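Local coordinates for proline dipeptidase (Streptococcus agalactiae, PDB 3OOO), which is the N-terminal domain of a probable manganese-dependent M24B-family peptidase, expected to hydrolyse dipeptides that end in proline, at residues A[91-96]-A[115-120]; A[2-7]-A[28-33]. All coordinates share one frame; numbering follows the deposited sequence.

Interaction 1: A[91-96]-A[115-120]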
loop_
_atom_site.group_PDB
_atom_site.type_symbol
_atom_site.label_atom_id
_atom_site.label_comp_id
_atom_site.label_asym_id
_atom_site.label_seq_id
_atom_site.Cartn_x
_atom_site.Cartn_y
_atom_site.Cartn_z
ATOM N N PRO A 91 4.037 -21.186 12.330
ATOM C CA PRO A 91 3.819 -21.991 13.534
ATOM C C PRO A 91 2.832 -21.401 14.534
ATOM O O PRO A 91 2.322 -22.136 15.382
ATOM C CB PRO A 91 5.214 -22.059 14.154
ATOM C CG PRO A 91 5.856 -20.773 13.744
ATOM C CD PRO A 91 5.357 -20.524 12.350
ATOM N N SER A 92 2.566 -20.099 14.449
ATOM C CA SER A 92 1.711 -19.434 15.438
ATOM C C SER A 92 0.899 -18.286 14.856
ATOM O O SER A 92 1.400 -17.506 14.042
ATOM C CB SER A 92 2.539 -18.932 16.626
ATOM O OG SER A 92 1.720 -18.227 17.547
ATOM N N PHE A 93 -0.355 -18.193 15.292
ATOM C CA PHE A 93 -1.256 -17.115 14.886
ATOM C C PHE A 93 -1.963 -16.479 16.077
ATOM O O PHE A 93 -2.798 -15.588 15.905
ATOM C CB PHE A 93 -2.280 -17.619 13.863
ATOM C CG PHE A 93 -1.658 -18.273 12.672
ATOM C CD1 PHE A 93 -1.201 -17.511 11.603
ATOM C CD2 PHE A 93 -1.502 -19.653 12.630
ATOM C CE1 PHE A 93 -0.611 -18.117 10.503
ATOM C CE2 PHE A 93 -0.912 -20.267 11.536
ATOM C CZ PHE A 93 -0.466 -19.496 10.471
ATOM N N SER A 94 -1.630 -16.941 17.281
ATOM C CA SER A 94 -2.160 -16.351 18.509
ATOM C C SER A 94 -1.599 -14.938 18.681
ATOM O O SER A 94 -0.647 -14.725 19.433
ATOM C CB SER A 94 -1.814 -17.222 19.723
ATOM O OG SER A 94 -2.282 -18.551 19.563
ATOM N N VAL A 95 -2.178 -13.984 17.954
ATOM C CA VAL A 95 -1.697 -12.602 17.958
ATOM C C VAL A 95 -2.766 -11.617 18.424
ATOM O O VAL A 95 -3.971 -11.885 18.337
ATOM C CB VAL A 95 -1.137 -12.151 16.572
ATOM C CG1 VAL A 95 0.081 -12.977 16.179
ATOM C CG2 VAL A 95 -2.216 -12.216 15.488
ATOM N N SER A 96 -2.308 -10.478 18.929
ATOM C CA SER A 96 -3.191 -9.383 19.282
ATOM C C SER A 96 -2.759 -8.121 18.553
ATOM O O SER A 96 -3.598 -7.329 18.126
ATOM C CB SER A 96 -3.194 -9.153 20.794
ATOM O OG SER A 96 -1.923 -8.728 21.258
ATOM N N THR A 115 -6.351 -11.725 6.429
ATOM C CA THR A 115 -7.026 -13.031 6.338
ATOM C C THR A 115 -6.272 -14.109 7.114
ATOM O O THR A 115 -6.838 -15.157 7.446
ATOM C CB THR A 115 -7.238 -13.523 4.875
ATOM O OG1 THR A 115 -5.981 -13.899 4.285
ATOM C CG2 THR A 115 -7.926 -12.453 4.027
ATOM N N VAL A 116 -4.997 -13.843 7.391
ATOM C CA VAL A 116 -4.112 -14.792 8.065
ATOM C C VAL A 116 -4.053 -14.526 9.566
ATOM O O VAL A 116 -4.113 -15.461 10.370
ATOM C CB VAL A 116 -2.684 -14.751 7.459
ATOM C CG1 VAL A 116 -1.708 -15.613 8.266
ATOM C CG2 VAL A 116 -2.715 -15.198 6.001
ATOM N N PHE A 117 -3.938 -13.254 9.934
ATOM C CA PHE A 117 -3.788 -12.874 11.335
ATOM C C PHE A 117 -5.003 -12.106 11.828
ATOM O O PHE A 117 -5.356 -11.068 11.263
ATOM C CB PHE A 117 -2.529 -12.024 11.534
ATOM C CG PHE A 117 -1.271 -12.679 11.046
ATOM C CD1 PHE A 117 -0.618 -13.627 11.824
ATOM C CD2 PHE A 117 -0.732 -12.343 9.806
ATOM C CE1 PHE A 117 0.546 -14.237 11.368
ATOM C CE2 PHE A 117 0.435 -12.942 9.348
ATOM C CZ PHE A 117 1.074 -13.890 10.129
ATOM N N ASP A 118 -5.637 -12.635 12.874
ATOM C CA ASP A 118 -6.743 -11.961 13.545
ATOM C C ASP A 118 -6.201 -11.115 14.702
ATOM O O ASP A 118 -6.243 -11.522 15.868
ATOM C CB ASP A 118 -7.770 -12.985 14.040
ATOM C CG ASP A 118 -9.018 -12.336 14.609
ATOM O OD1 ASP A 118 -9.395 -11.246 14.127
ATOM O OD2 ASP A 118 -9.619 -12.918 15.537
ATOM N N GLY A 119 -5.673 -9.946 14.368
ATOM C CA GLY A 119 -5.122 -9.032 15.355
ATOM C C GLY A 119 -5.152 -7.626 14.805
ATOM O O GLY A 119 -5.490 -7.414 13.637
ATOM N N HIS A 120 -4.805 -6.662 15.647
ATOM C CA HIS A 120 -4.718 -5.281 15.209
ATOM C C HIS A 120 -3.351 -5.023 14.586
ATOM O O HIS A 120 -2.316 -5.310 15.187
ATOM C CB HIS A 120 -4.971 -4.321 16.375
ATOM C CG HIS A 120 -4.861 -2.875 15.999
ATOM N ND1 HIS A 120 -5.714 -2.272 15.100
ATOM C CD2 HIS A 120 -3.994 -1.913 16.398
ATOM C CE1 HIS A 120 -5.378 -1.001 14.961
ATOM N NE2 HIS A 120 -4.339 -0.758 15.740
HETATM O O HOH W 1 -4.373 -14.760 14.187
#
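A single water stands in for a direct backbone bond here: at 2.5 Å from Phe93 O it donates to that carbonyl, and it accepts from Asp118 N at 2.8 Å. The two loops run roughly alongside each other, with end-to-end directions 27° apart, and draw together from the water-bridged pair Phe93 and Asp118 toward Ser96 and His120. There the direct hydrogen bond between the two segments forms, His120 N to Ser96 O at 2.8 Å, fairly straight at the hydrogen (159°), although the donor approaches from above the carbonyl plane.

At the wider end the contact is carried by side chains. Phe93 and Phe117 both hold CG anti to the carbonyl carbon, and the two side chains cross at about a right angle. Their rings meet obliquely, with planes at 43° and Phe93 CD1 3.7 Å from Phe117 CE1. Val116, its CG1 anti to the backbone N, sets that methyl over the centre of one face of the Phe117 ring while the same carbon reaches Phe93 CE1 at 3.5 Å, so one methyl contacts both aromatic rings. Ser92 O lies at the edge of the Phe117 ring near its plane, and also accepts a hydrogen bond from Tyr48. Farther along, Val95 points toward the opposite loop and rests CG2 against Phe117 CB at 4.0 Å. An inverse gamma turn centred on Ser94 shapes the chain just before it. Ser96 OG is hydrogen-bonded to Glu18 and Gln16.

Helix 82-89 continues this packing through Ile86, which touches Val116. Strand 97-100, helix 107-116 and the adjacent parallel strand 120-123 form a beta-alpha-beta crossover of the creatinase/prolidase N-terminal domain, with 91-96 leading into its first strand and 115-120 as its return loop.

Interaction 2: A[2-7]-A[28-33]; sequences MSKLNR and VNYLTG
One face of the Tyr30 ring carries the side chain of Lys4, whose NZ sits 3.3 Å above the ring plane, displaced toward the rim on the CE1 side. The ammonium makes a cation-pi contact, 3.7 Å from the ring centroid, and CD adds a CH-pi contact over the same face. Lys4 gets there with CG anti to its carbonyl carbon and the chain extended beyond, laid across the tyrosine at about a right angle. Its tip is held a second time: NZ donates to Tyr30 O at 2.9 Å, in the carbonyl plane, so ring and carbonyl of one residue together fix the lysine end and would be expected to stabilise its positive charge.

Next to the lysine, the leucines pack. Leu5 CD2 meets Leu31 CD1 at 4.0 Å, and Leu5 CD1 lies near Leu31 O and Thr32 CG2, while Leu31 CD2 touches Lys4 CB. A water joins the backbones, accepting from Leu5 N and donating to Leu31 O at 2.9 Å. Thr32 OG1 donates back to Val28 O, and Gly33, with positive phi, leads the chain out of the helix.

The segments 3-7 and 28-32 of helices 3-14 and 25-32 run at 105° to each other, their axes 9.5 Å apart at closest approach. Both rest on the sheet: Leu5, Leu31 and Thr32 touch Leu45 of strand 44-48, and Leu31 also touches Phe22 of strand 19-22.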
loop_
_atom_site.group_PDB
_atom_site.type_symbol
_atom_site.label_atom_id
_atom_site.label_comp_id
_atom_site.label_asym_id
_atom_site.label_seq_id
_atom_site.Cartn_x
_atom_site.Cartn_y
_atom_site.Cartn_z
HETATM N N MSE A 2 22.787 -11.389 12.854
HETATM C CA MSE A 2 21.446 -11.533 13.413
HETATM C C MSE A 2 21.169 -10.420 14.420
HETATM O O MSE A 2 20.101 -10.377 15.029
HETATM C CB MSE A 2 21.305 -12.894 14.102
HETATM C CG MSE A 2 21.039 -14.059 13.159
HETATM SE SE MSE A 2 19.240 -14.028 12.399
HETATM C CE MSE A 2 18.189 -14.204 14.038
ATOM N N SER A 3 22.138 -9.522 14.583
ATOM C CA SER A 3 22.079 -8.433 15.561
ATOM C C SER A 3 20.811 -7.580 15.457
ATOM O O SER A 3 20.125 -7.348 16.457
ATOM C CB SER A 3 23.325 -7.548 15.424
ATOM O OG SER A 3 23.211 -6.354 16.182
ATOM N N LYS A 4 20.516 -7.116 14.246
ATOM C CA LYS A 4 19.354 -6.262 14.003
ATOM C C LYS A 4 18.058 -7.015 14.271
ATOM O O LYS A 4 17.159 -6.495 14.934
ATOM C CB LYS A 4 19.363 -5.733 12.568
ATOM C CG LYS A 4 20.585 -4.891 12.210
ATOM C CD LYS A 4 20.700 -4.731 10.700
ATOM C CE LYS A 4 21.954 -3.966 10.312
ATOM N NZ LYS A 4 22.167 -4.001 8.837
ATOM N N LEU A 5 17.975 -8.246 13.770
ATOM C CA LEU A 5 16.768 -9.049 13.951
ATOM C C LEU A 5 16.549 -9.442 15.415
ATOM O O LEU A 5 15.412 -9.450 15.888
ATOM C CB LEU A 5 16.771 -10.276 13.029
ATOM C CG LEU A 5 16.444 -9.983 11.556
ATOM C CD1 LEU A 5 16.781 -11.171 10.649
ATOM C CD2 LEU A 5 14.980 -9.562 11.392
ATOM N N ASN A 6 17.633 -9.752 16.129
ATOM C CA ASN A 6 17.547 -10.023 17.568
ATOM C C ASN A 6 17.030 -8.809 18.338
ATOM O O ASN A 6 16.183 -8.939 19.222
ATOM C CB ASN A 6 18.906 -10.460 18.138
ATOM C CG ASN A 6 19.332 -11.849 17.670
ATOM O OD1 ASN A 6 18.505 -12.715 17.385
ATOM N ND2 ASN A 6 20.645 -12.066 17.607
ATOM N N ARG A 7 17.534 -7.626 17.990
ATOM C CA ARG A 7 17.054 -6.390 18.603
ATOM C C ARG A 7 15.567 -6.132 18.358
ATOM O O ARG A 7 14.847 -5.732 19.274
ATOM C CB ARG A 7 17.883 -5.196 18.139
ATOM C CG ARG A 7 19.118 -4.963 18.975
ATOM C CD ARG A 7 19.920 -3.808 18.430
ATOM N NE ARG A 7 20.776 -4.223 17.322
ATOM C CZ ARG A 7 21.373 -3.389 16.477
ATOM N NH1 ARG A 7 21.208 -2.076 16.598
ATOM N NH2 ARG A 7 22.139 -3.870 15.506
ATOM N N VAL A 28 14.039 -5.540 4.129
ATOM C CA VAL A 28 14.412 -6.949 4.229
ATOM C C VAL A 28 15.901 -7.146 3.926
ATOM O O VAL A 28 16.592 -7.894 4.626
ATOM C CB VAL A 28 13.515 -7.828 3.341
ATOM C CG1 VAL A 28 14.027 -9.261 3.302
ATOM C CG2 VAL A 28 12.081 -7.776 3.876
ATOM N N ASN A 29 16.397 -6.445 2.908
ATOM C CA ASN A 29 17.816 -6.497 2.573
ATOM C C ASN A 29 18.694 -5.928 3.688
ATOM O O ASN A 29 19.738 -6.494 4.005
ATOM C CB ASN A 29 18.080 -5.776 1.250
ATOM C CG ASN A 29 19.505 -5.950 0.764
ATOM O OD1 ASN A 29 20.020 -7.067 0.684
ATOM N ND2 ASN A 29 20.147 -4.840 0.422
ATOM N N TYR A 30 18.263 -4.816 4.285
ATOM C CA TYR A 30 18.965 -4.225 5.426
ATOM C C TYR A 30 19.066 -5.219 6.586
ATOM O O TYR A 30 20.100 -5.317 7.254
ATOM C CB TYR A 30 18.263 -2.933 5.868
ATOM C CG TYR A 30 18.734 -2.375 7.193
ATOM C CD1 TYR A 30 19.940 -1.688 7.289
ATOM C CD2 TYR A 30 17.965 -2.530 8.350
ATOM C CE1 TYR A 30 20.378 -1.170 8.505
ATOM C CE2 TYR A 30 18.394 -2.017 9.574
ATOM C CZ TYR A 30 19.601 -1.338 9.640
ATOM O OH TYR A 30 20.037 -0.825 10.844
ATOM N N LEU A 31 17.989 -5.966 6.810
ATOM C CA LEU A 31 17.918 -6.895 7.935
ATOM C C LEU A 31 18.593 -8.244 7.708
ATOM O O LEU A 31 18.949 -8.915 8.676
ATOM C CB LEU A 31 16.460 -7.125 8.347
ATOM C CG LEU A 31 15.677 -5.938 8.911
ATOM C CD1 LEU A 31 14.221 -6.339 9.122
ATOM C CD2 LEU A 31 16.299 -5.420 10.204
ATOM N N THR A 32 18.752 -8.647 6.445
ATOM C CA THR A 32 19.149 -10.027 6.120
ATOM C C THR A 32 20.254 -10.182 5.077
ATOM O O THR A 32 20.876 -11.242 4.998
ATOM C CB THR A 32 17.952 -10.872 5.607
ATOM O OG1 THR A 32 17.551 -10.403 4.311
ATOM C CG2 THR A 32 16.770 -10.831 6.578
ATOM N N GLY A 33 20.467 -9.157 4.255
ATOM C CA GLY A 33 21.387 -9.253 3.118
ATOM C C GLY A 33 20.780 -9.879 1.872
ATOM O O GLY A 33 21.459 -10.043 0.855
HETATM O O HOH W 2 19.722 -8.966 11.504
#

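In the fold
Interactions 1 and 2 lie on opposite sides of the chain's centre, with their own centres 23 Å apart and nearest atoms about 14 Å apart, so they do not touch. They follow one another along the chain, interaction 2 closing before interaction 1 opens. The mixed sheet links them: interaction 2 sets the first two helices on strands 19-22 and 44-48, whereas interaction 1 leads into strands 97-100 and 120-123, the former beside 19-22 and the latter outermost within this chain. Both belong to the creatinase/prolidase N-terminal domain; in this family the metal site lies in the C-terminal peptidase domain, which is absent from this chain.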